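Local structure of Old Yellow Enzyme (Pichia, 6AGZ) at residues L50-Q55 / D377-W382; W304-W309 / N333-T338. The protein is an FMN-dependent old yellow enzyme that probably reduces the carbon-carbon double bond of enone compounds asymmetrically. All coordinates share one frame; numbering follows the deposited sequence.

In the fold
The chain builds an eight-stranded parallel barrel of the TIM type, with both contacts on its outer side. Contact 1 starts early, on helix 47-57 after the first barrel strand 29-31, and finds its partner only at 377-382, tying the first helix to the long C-terminal loop. Almost the whole barrel is threaded between its two halves. Contact 2 falls within that span: residues 304-309 and 333-338 close a short loop enclosing strand 313-316 and most of helix 328-334. It ties the end of helix 303-308 to the entry of the last barrel strand, 338-341, into which its second segment runs. The centres of contact 1 and contact 2 are about 33 Å apart.

Contact 1: residues L50-Q55 / D377-W382; sequences LSYYSQ and DGYLTW
On the outside of the TIM barrel, helix 47-57 meets the C-terminal loop through Tyr52 and Tyr379, whose rings form an offset stack. The ring centroids lie 4.2 Å apart and the planes are inclined by 13°, although the two side chains cross at about a right angle. In Tyr52, CG stands anti to the backbone N (chi1 173°), which lays CG beneath the hydroxyl end of Tyr379. Tyr379 OH is 3.2 Å from Tyr52 CG, and CZ sits above the same face, displaced toward the rim. The reverse overlap brings Tyr52 CD1 to 3.6 Å from Tyr379 CE1. Arg56 adds a cation-pi contact to Tyr52, and Arg36 gives its hydroxyl a weak hydrogen bond. The Tyr52 side chain is about 8 Å from the bound FMN.

Beside the stack, Leu380 uses one branch, CD2, which touches the helix backbone 3.8 Å from Tyr52 N and also reaches Tyr52 CB, Ser51 OG and Gln55 NE2. The amide of Gln55 is fixed by the hydrogen bond from NE2 to Ser51 OG (3.0 Å), almost in the amide plane. One water then carries it across to the loop, joining Gln55 OE1 to Trp382 O. A second water accepts from Gln55 NE2 at 2.9 Å and lies next to Leu380 O, too close for that second link to be more than doubtful.

An alanine in place of Tyr379 would probably leave one face of the Tyr52 ring without its stacking partner and open a gap between helix and loop. No direct hydrogen bond links the two segments, so the junction depends on aromatic and aliphatic contact, with a polar margin bridged by water at Gln55.

Contact 2: residues W304-W309 / N333-T338; sequences WMLQIW and NADDRT
Hydrogen bonds from the guanidinium of Arg337 to the backbone at the end of helix 303-308 dominate this contact. NH1 donates to Trp309 O at 2.8 Å, nearly straight at 167° and in the guanidinium plane, though it stands above the plane of that carbonyl. NH2 donates to Leu306 O at 2.9 Å, also close to the guanidinium plane, and adds a weak bond to Trp309 O. Trp309 is the first residue to leave helical geometry, and Gly311 O is a further acceptor for NH1. Two peptide oxygens at the helix C-terminus thus face a positive group, which would probably suit the negative end of the helix dipole.

The salt bridge of Arg337 is made within its own segment, to Asp335. NE pairs with Asp335 OD2 at 2.9 Å, approaching from above the carboxylate plane. The other oxygen, OD1, accepts from Arg337 N at 3.1 Å, closing an Asx turn, and also from Thr338 OG1. With both its oxygens engaged, the carboxylate of Asp335 holds the start of the guanidinium as well as the turn from which the arginine springs. The Arg337 chain bends at chi2 (83°), which sets CD; NE then reaches Asp335 OD2 with that oxygen near the guanidinium plane.

Van der Waals contact comes from Leu306, whose CD1 lies over one face of the guanidinium, 3.6 Å from Arg337 NH2 and 4.0 Å from Asp335 OD2. The indole of Trp309 is inclined only 25° to the guanidinium, its CD1 near NH1; its NE1 is bonded to Val312 O.

Here the arginine, braced by the Asx turn, links successive helix-to-strand connections of the TIM barrel, tying the end of helix 303-308 to the turn leading into strand 338-341.

Contact 1: residues L50-Q55 / D377-W382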
ATOM      1  N   LEU A  50       2.425 -40.389   0.265  1.00 17.52           N
ATOM      2  CA  LEU A  50       2.912 -40.629  -1.088  1.00 18.39           C
ATOM      3  C   LEU A  50       1.756 -40.865  -2.053  1.00 18.81           C
ATOM      4  O   LEU A  50       1.710 -40.274  -3.139  1.00 17.80           O
ATOM      5  CB  LEU A  50       3.880 -41.812  -1.096  1.00 19.29           C
ATOM      6  CG  LEU A  50       4.574 -42.129  -2.423  1.00 21.58           C
ATOM      7  CD1 LEU A  50       4.904 -40.859  -3.178  1.00 22.33           C
ATOM      8  CD2 LEU A  50       5.833 -42.943  -2.186  1.00 22.84           C
ATOM      9  N   SER A  51       0.809 -41.727  -1.675  1.00 19.43           N
ATOM     10  CA  SER A  51      -0.380 -41.907  -2.502  1.00 18.74           C
ATOM     11  C   SER A  51      -1.197 -40.622  -2.572  1.00 17.66           C
ATOM     12  O   SER A  51      -1.769 -40.290  -3.620  1.00 18.49           O
ATOM     13  CB  SER A  51      -1.227 -43.056  -1.955  1.00 18.86           C
ATOM     14  OG  SER A  51      -2.460 -43.155  -2.646  1.00 18.56           O
ATOM     15  N   TYR A  52      -1.239 -39.880  -1.465  1.00 16.95           N
ATOM     16  CA  TYR A  52      -2.021 -38.650  -1.383  1.00 16.35           C
ATOM     17  C   TYR A  52      -1.561 -37.631  -2.419  1.00 14.56           C
ATOM     18  O   TYR A  52      -2.375 -37.078  -3.168  1.00 13.97           O
ATOM     19  CB  TYR A  52      -1.911 -38.092   0.038  1.00 18.09           C
ATOM     20  CG  TYR A  52      -2.520 -36.730   0.282  1.00 18.73           C
ATOM     21  CD1 TYR A  52      -3.877 -36.589   0.542  1.00 18.51           C
ATOM     22  CD2 TYR A  52      -1.727 -35.590   0.304  1.00 18.53           C
ATOM     23  CE1 TYR A  52      -4.432 -35.346   0.788  1.00 17.29           C
ATOM     24  CE2 TYR A  52      -2.272 -34.345   0.549  1.00 17.53           C
ATOM     25  CZ  TYR A  52      -3.624 -34.229   0.791  1.00 17.27           C
ATOM     26  OH  TYR A  52      -4.170 -32.989   1.036  1.00 17.33           O
ATOM     27  N   TYR A  53      -0.254 -37.373  -2.483  1.00 12.19           N
ATOM     28  CA  TYR A  53       0.266 -36.456  -3.490  1.00 18.75           C
ATOM     29  C   TYR A  53       0.305 -37.090  -4.876  1.00 18.08           C
ATOM     30  O   TYR A  53       0.229 -36.375  -5.882  1.00 18.07           O
ATOM     31  CB  TYR A  53       1.661 -35.972  -3.096  1.00 19.84           C
ATOM     32  CG  TYR A  53       1.669 -35.029  -1.915  1.00 20.07           C
ATOM     33  CD1 TYR A  53       1.337 -33.690  -2.069  1.00 18.94           C
ATOM     34  CD2 TYR A  53       2.009 -35.477  -0.645  1.00 20.82           C
ATOM     35  CE1 TYR A  53       1.341 -32.823  -0.991  1.00 19.17           C
ATOM     36  CE2 TYR A  53       2.017 -34.619   0.438  1.00 21.07           C
ATOM     37  CZ  TYR A  53       1.683 -33.293   0.259  1.00 19.56           C
ATOM     38  OH  TYR A  53       1.690 -32.435   1.336  1.00 18.46           O
ATOM     39  N   SER A  54       0.423 -38.418  -4.947  1.00 17.46           N
ATOM     40  CA  SER A  54       0.470 -39.097  -6.239  1.00 16.39           C
ATOM     41  C   SER A  54      -0.842 -38.934  -6.993  1.00 17.01           C
ATOM     42  O   SER A  54      -0.848 -38.635  -8.194  1.00 17.75           O
ATOM     43  CB  SER A  54       0.797 -40.577  -6.040  1.00 16.54           C
ATOM     44  OG  SER A  54       0.738 -41.283  -7.267  1.00 15.95           O
ATOM     45  N   GLN A  55      -1.970 -39.132  -6.304  1.00 16.49           N
ATOM     46  CA  GLN A  55      -3.267 -38.993  -6.959  1.00 17.79           C
ATOM     47  C   GLN A  55      -3.497 -37.571  -7.454  1.00 18.15           C
ATOM     48  O   GLN A  55      -4.162 -37.369  -8.476  1.00 17.75           O
ATOM     49  CB  GLN A  55      -4.386 -39.405  -6.004  1.00 17.31           C
ATOM     50  CG  GLN A  55      -4.311 -40.850  -5.544  1.00 17.45           C
ATOM     51  CD  GLN A  55      -5.403 -41.198  -4.555  1.00 19.01           C
ATOM     52  OE1 GLN A  55      -6.539 -40.741  -4.683  1.00 19.59           O
ATOM     53  NE2 GLN A  55      -5.064 -42.004  -3.556  1.00 19.44           N
ATOM     54  N   ASP A 377      -8.471 -42.115   7.242  1.00 17.22           N
ATOM     55  CA  ASP A 377      -9.878 -41.741   7.187  1.00 19.63           C
ATOM     56  C   ASP A 377     -10.018 -40.259   6.864  1.00 18.67           C
ATOM     57  O   ASP A 377      -9.444 -39.404   7.545  1.00 18.91           O
ATOM     58  CB  ASP A 377     -10.561 -42.068   8.515  1.00 23.23           C
ATOM     59  CG  ASP A 377     -12.058 -41.844   8.470  1.00 25.57           C
ATOM     60  OD1 ASP A 377     -12.630 -41.859   7.360  1.00 26.68           O
ATOM     61  OD2 ASP A 377     -12.664 -41.655   9.545  1.00 27.47           O
ATOM     62  N   GLY A 378     -10.787 -39.958   5.820  1.00 17.90           N
ATOM     63  CA  GLY A 378     -10.879 -38.597   5.331  1.00 15.42           C
ATOM     64  C   GLY A 378      -9.616 -38.075   4.690  1.00 16.15           C
ATOM     65  O   GLY A 378      -9.525 -36.875   4.414  1.00 16.43           O
ATOM     66  N   TYR A 379      -8.635 -38.943   4.450  1.00 17.12           N
ATOM     67  CA  TYR A 379      -7.370 -38.582   3.826  1.00 17.31           C
ATOM     68  C   TYR A 379      -7.154 -39.315   2.512  1.00 17.36           C
ATOM     69  O   TYR A 379      -6.842 -38.682   1.495  1.00 16.12           O
ATOM     70  CB  TYR A 379      -6.213 -38.869   4.798  1.00 16.30           C
ATOM     71  CG  TYR A 379      -4.865 -38.352   4.348  1.00 17.10           C
ATOM     72  CD1 TYR A 379      -4.531 -37.012   4.494  1.00 17.16           C
ATOM     73  CD2 TYR A 379      -3.920 -39.207   3.798  1.00 17.35           C
ATOM     74  CE1 TYR A 379      -3.299 -36.535   4.091  1.00 17.21           C
ATOM     75  CE2 TYR A 379      -2.684 -38.739   3.394  1.00 17.57           C
ATOM     76  CZ  TYR A 379      -2.379 -37.403   3.542  1.00 18.44           C
ATOM     77  OH  TYR A 379      -1.151 -36.933   3.140  1.00 18.07           O
ATOM     78  N   LEU A 380      -7.314 -40.639   2.505  1.00 16.97           N
ATOM     79  CA  LEU A 380      -7.221 -41.442   1.292  1.00 17.09           C
ATOM     80  C   LEU A 380      -8.545 -42.105   0.934  1.00 17.07           C
ATOM     81  O   LEU A 380      -8.593 -42.895  -0.015  1.00 16.00           O
ATOM     82  CB  LEU A 380      -6.133 -42.509   1.438  1.00 17.03           C
ATOM     83  CG  LEU A 380      -4.682 -42.029   1.484  1.00 18.29           C
ATOM     84  CD1 LEU A 380      -3.741 -43.206   1.683  1.00 18.51           C
ATOM     85  CD2 LEU A 380      -4.333 -41.267   0.217  1.00 18.21           C
ATOM     86  N   THR A 381      -9.617 -41.807   1.668  1.00 17.36           N
ATOM     87  CA  THR A 381     -10.909 -42.438   1.433  1.00 18.03           C
ATOM     88  C   THR A 381     -11.690 -41.798   0.294  1.00 18.92           C
ATOM     89  O   THR A 381     -12.731 -42.336  -0.097  1.00 19.15           O
ATOM     90  CB  THR A 381     -11.757 -42.395   2.709  1.00 17.25           C
ATOM     91  OG1 THR A 381     -11.660 -41.095   3.306  1.00 14.46           O
ATOM     92  CG2 THR A 381     -11.279 -43.441   3.703  1.00 14.89           C
ATOM     93  N   TRP A 382     -11.221 -40.676  -0.244  1.00 19.21           N
ATOM     94  CA  TRP A 382     -11.947 -39.986  -1.299  1.00 19.30           C
ATOM     95  C   TRP A 382     -11.787 -40.714  -2.626  1.00 20.02           C
ATOM     96  O   TRP A 382     -10.687 -41.133  -2.996  1.00 21.19           O
ATOM     97  CB  TRP A 382     -11.454 -38.545  -1.435  1.00 17.62           C
ATOM     98  CG  TRP A 382     -11.445 -37.803  -0.141  1.00 17.29           C
ATOM     99  CD1 TRP A 382     -10.352 -37.468   0.604  1.00 17.48           C
ATOM    100  CD2 TRP A 382     -12.585 -37.313   0.575  1.00 18.07           C
ATOM    101  NE1 TRP A 382     -10.740 -36.793   1.736  1.00 17.55           N
ATOM    102  CE2 TRP A 382     -12.106 -36.685   1.742  1.00 17.74           C
ATOM    103  CE3 TRP A 382     -13.963 -37.341   0.340  1.00 19.04           C
ATOM    104  CZ2 TRP A 382     -12.956 -36.091   2.672  1.00 19.17           C
ATOM    105  CZ3 TRP A 382     -14.806 -36.750   1.265  1.00 20.61           C
ATOM    106  CH2 TRP A 382     -14.300 -36.133   2.417  1.00 20.40           C
TER
HETATM  107  O   HOH W   1      -8.267 -40.477  -2.457  1.00 26.09           O
HETATM  108  O   HOH W   2      -7.013 -43.254  -1.838  1.00 32.37           O

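Contact 2: residues W304-W309 / N333-T338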
ATOM      1  N   TRP A 304      -3.612  -3.791  -4.603  1.00 19.55           N
ATOM      2  CA  TRP A 304      -2.379  -3.039  -4.389  1.00 17.12           C
ATOM      3  C   TRP A 304      -1.163  -3.954  -4.409  1.00 16.68           C
ATOM      4  O   TRP A 304      -0.109  -3.583  -4.939  1.00 17.00           O
ATOM      5  CB  TRP A 304      -2.450  -2.273  -3.068  1.00 16.86           C
ATOM      6  CG  TRP A 304      -2.685  -3.145  -1.872  1.00 17.14           C
ATOM      7  CD1 TRP A 304      -3.891  -3.525  -1.361  1.00 18.36           C
ATOM      8  CD2 TRP A 304      -1.687  -3.741  -1.033  1.00 15.90           C
ATOM      9  NE1 TRP A 304      -3.708  -4.324  -0.258  1.00 17.81           N
ATOM     10  CE2 TRP A 304      -2.365  -4.471  -0.035  1.00 17.39           C
ATOM     11  CE3 TRP A 304      -0.290  -3.730  -1.028  1.00 15.21           C
ATOM     12  CZ2 TRP A 304      -1.692  -5.182   0.958  1.00 17.68           C
ATOM     13  CZ3 TRP A 304       0.378  -4.438  -0.042  1.00 16.34           C
ATOM     14  CH2 TRP A 304      -0.324  -5.154   0.937  1.00 16.93           C
ATOM     15  N   MET A 305      -1.293  -5.160  -3.848  1.00 15.89           N
ATOM     16  CA  MET A 305      -0.193  -6.116  -3.901  1.00 15.49           C
ATOM     17  C   MET A 305       0.238  -6.357  -5.341  1.00 17.23           C
ATOM     18  O   MET A 305       1.427  -6.259  -5.674  1.00 16.30           O
ATOM     19  CB  MET A 305      -0.600  -7.428  -3.228  1.00 15.02           C
ATOM     20  CG  MET A 305      -1.112  -7.256  -1.807  1.00 15.70           C
ATOM     21  SD  MET A 305      -1.404  -8.811  -0.937  1.00 15.96           S
ATOM     22  CE  MET A 305       0.275  -9.295  -0.545  1.00 16.61           C
ATOM     23  N   LEU A 306      -0.728  -6.623  -6.222  1.00 18.01           N
ATOM     24  CA  LEU A 306      -0.405  -6.868  -7.622  1.00 18.21           C
ATOM     25  C   LEU A 306       0.158  -5.630  -8.302  1.00 19.05           C
ATOM     26  O   LEU A 306       0.811  -5.753  -9.344  1.00 19.52           O
ATOM     27  CB  LEU A 306      -1.642  -7.367  -8.374  1.00 18.39           C
ATOM     28  CG  LEU A 306      -2.210  -8.768  -8.103  1.00 19.89           C
ATOM     29  CD1 LEU A 306      -2.310  -9.551  -9.405  1.00 20.88           C
ATOM     30  CD2 LEU A 306      -1.413  -9.560  -7.070  1.00 18.01           C
ATOM     31  N   GLN A 307      -0.075  -4.440  -7.737  1.00 18.86           N
ATOM     32  CA  GLN A 307       0.560  -3.241  -8.271  1.00 18.75           C
ATOM     33  C   GLN A 307       2.067  -3.269  -8.065  1.00 17.69           C
ATOM     34  O   GLN A 307       2.816  -2.764  -8.907  1.00 16.50           O
ATOM     35  CB  GLN A 307      -0.022  -1.986  -7.619  1.00 19.78           C
ATOM     36  CG  GLN A 307      -1.362  -1.539  -8.170  1.00 20.73           C
ATOM     37  CD  GLN A 307      -1.705  -0.119  -7.758  1.00 19.85           C
ATOM     38  OE1 GLN A 307      -2.790   0.148  -7.243  1.00 18.96           O
ATOM     39  NE2 GLN A 307      -0.775   0.802  -7.986  1.00 17.89           N
ATOM     40  N   ILE A 308       2.529  -3.854  -6.959  1.00 15.07           N
ATOM     41  CA  ILE A 308       3.935  -3.770  -6.585  1.00 14.66           C
ATOM     42  C   ILE A 308       4.700  -4.944  -7.177  1.00 16.03           C
ATOM     43  O   ILE A 308       5.682  -4.757  -7.905  1.00 16.09           O
ATOM     44  CB  ILE A 308       4.095  -3.721  -5.056  1.00 13.02           C
ATOM     45  CG1 ILE A 308       3.248  -2.588  -4.472  1.00 11.71           C
ATOM     46  CG2 ILE A 308       5.554  -3.533  -4.687  1.00 11.63           C
ATOM     47  CD1 ILE A 308       3.188  -2.584  -2.962  1.00 13.97           C
ATOM     48  N   TRP A 309       4.258  -6.159  -6.869  1.00 15.60           N
ATOM     49  CA  TRP A 309       4.917  -7.361  -7.365  1.00 15.93           C
ATOM     50  C   TRP A 309       4.492  -7.618  -8.806  1.00 17.57           C
ATOM     51  O   TRP A 309       3.294  -7.705  -9.101  1.00 17.43           O
ATOM     52  CB  TRP A 309       4.582  -8.553  -6.474  1.00 15.42           C
ATOM     53  CG  TRP A 309       5.107  -9.842  -6.998  1.00 16.01           C
ATOM     54  CD1 TRP A 309       4.387 -10.843  -7.575  1.00 15.71           C
ATOM     55  CD2 TRP A 309       6.475 -10.270  -7.009  1.00 16.05           C
ATOM     56  NE1 TRP A 309       5.218 -11.874  -7.939  1.00 16.26           N
ATOM     57  CE2 TRP A 309       6.504 -11.547  -7.605  1.00 15.71           C
ATOM     58  CE3 TRP A 309       7.674  -9.701  -6.571  1.00 15.19           C
ATOM     59  CZ2 TRP A 309       7.686 -12.264  -7.772  1.00 15.58           C
ATOM     60  CZ3 TRP A 309       8.847 -10.415  -6.739  1.00 13.58           C
ATOM     61  CH2 TRP A 309       8.844 -11.683  -7.333  1.00 14.75           C
ATOM     62  N   ASN A 333      -7.913 -14.629 -15.569  1.00 21.11           N
ATOM     63  CA  ASN A 333      -7.879 -14.026 -16.894  1.00 22.31           C
ATOM     64  C   ASN A 333      -7.455 -12.563 -16.873  1.00 22.40           C
ATOM     65  O   ASN A 333      -7.246 -11.983 -17.944  1.00 22.17           O
ATOM     66  CB  ASN A 333      -9.252 -14.145 -17.571  1.00 23.47           C
ATOM     67  CG  ASN A 333      -9.534 -15.547 -18.077  1.00 25.25           C
ATOM     68  OD1 ASN A 333      -8.621 -16.358 -18.241  1.00 25.81           O
ATOM     69  ND2 ASN A 333     -10.802 -15.837 -18.336  1.00 25.40           N
ATOM     70  N   ALA A 334      -7.315 -11.962 -15.688  1.00 22.86           N
ATOM     71  CA  ALA A 334      -6.981 -10.542 -15.608  1.00 24.53           C
ATOM     72  C   ALA A 334      -5.624 -10.253 -16.234  1.00 25.68           C
ATOM     73  O   ALA A 334      -5.440  -9.216 -16.882  1.00 28.19           O
ATOM     74  CB  ALA A 334      -7.008 -10.076 -14.152  1.00 23.81           C
ATOM     75  N   ASP A 335      -4.661 -11.151 -16.050  1.00 25.40           N
ATOM     76  CA  ASP A 335      -3.343 -10.995 -16.649  1.00 24.70           C
ATOM     77  C   ASP A 335      -2.807 -12.379 -17.000  1.00 24.66           C
ATOM     78  O   ASP A 335      -3.542 -13.372 -16.987  1.00 25.33           O
ATOM     79  CB  ASP A 335      -2.401 -10.213 -15.721  1.00 22.96           C
ATOM     80  CG  ASP A 335      -2.275 -10.832 -14.337  1.00 21.56           C
ATOM     81  OD1 ASP A 335      -2.230 -12.076 -14.219  1.00 20.50           O
ATOM     82  OD2 ASP A 335      -2.209 -10.062 -13.356  1.00 20.86           O
ATOM     83  N   ASP A 336      -1.514 -12.441 -17.321  1.00 24.34           N
ATOM     84  CA  ASP A 336      -0.866 -13.670 -17.759  1.00 24.39           C
ATOM     85  C   ASP A 336       0.131 -14.201 -16.733  1.00 20.92           C
ATOM     86  O   ASP A 336       1.020 -14.981 -17.088  1.00 22.09           O
ATOM     87  CB  ASP A 336      -0.176 -13.439 -19.104  1.00 26.50           C
ATOM     88  CG  ASP A 336      -0.046 -14.707 -19.921  1.00 28.63           C
ATOM     89  OD1 ASP A 336      -0.978 -15.538 -19.885  1.00 29.35           O
ATOM     90  OD2 ASP A 336       0.988 -14.872 -20.601  1.00 29.22           O
ATOM     91  N   ARG A 337       0.001 -13.800 -15.464  1.00 17.39           N
ATOM     92  CA  ARG A 337       0.959 -14.194 -14.437  1.00 16.21           C
ATOM     93  C   ARG A 337       0.281 -14.659 -13.150  1.00 15.18           C
ATOM     94  O   ARG A 337       0.921 -14.677 -12.095  1.00 15.10           O
ATOM     95  CB  ARG A 337       1.932 -13.047 -14.136  1.00 15.40           C
ATOM     96  CG  ARG A 337       1.286 -11.680 -13.873  1.00 16.58           C
ATOM     97  CD  ARG A 337       0.823 -11.524 -12.427  1.00 18.33           C
ATOM     98  NE  ARG A 337       0.392 -10.165 -12.112  1.00 19.33           N
ATOM     99  CZ  ARG A 337       1.047  -9.344 -11.296  1.00 19.39           C
ATOM    100  NH1 ARG A 337       2.164  -9.745 -10.704  1.00 17.68           N
ATOM    101  NH2 ARG A 337       0.583  -8.124 -11.065  1.00 19.13           N
ATOM    102  N   THR A 338      -0.989 -15.049 -13.209  1.00 15.52           N
ATOM    103  CA  THR A 338      -1.767 -15.350 -12.015  1.00 16.01           C
ATOM    104  C   THR A 338      -2.058 -16.842 -11.925  1.00 16.84           C
ATOM    105  O   THR A 338      -2.614 -17.431 -12.859  1.00 19.27           O
ATOM    106  CB  THR A 338      -3.079 -14.562 -12.003  1.00 15.84           C
ATOM    107  OG1 THR A 338      -2.792 -13.158 -11.994  1.00 15.90           O
ATOM    108  CG2 THR A 338      -3.897 -14.913 -10.769  1.00 15.13           C
TER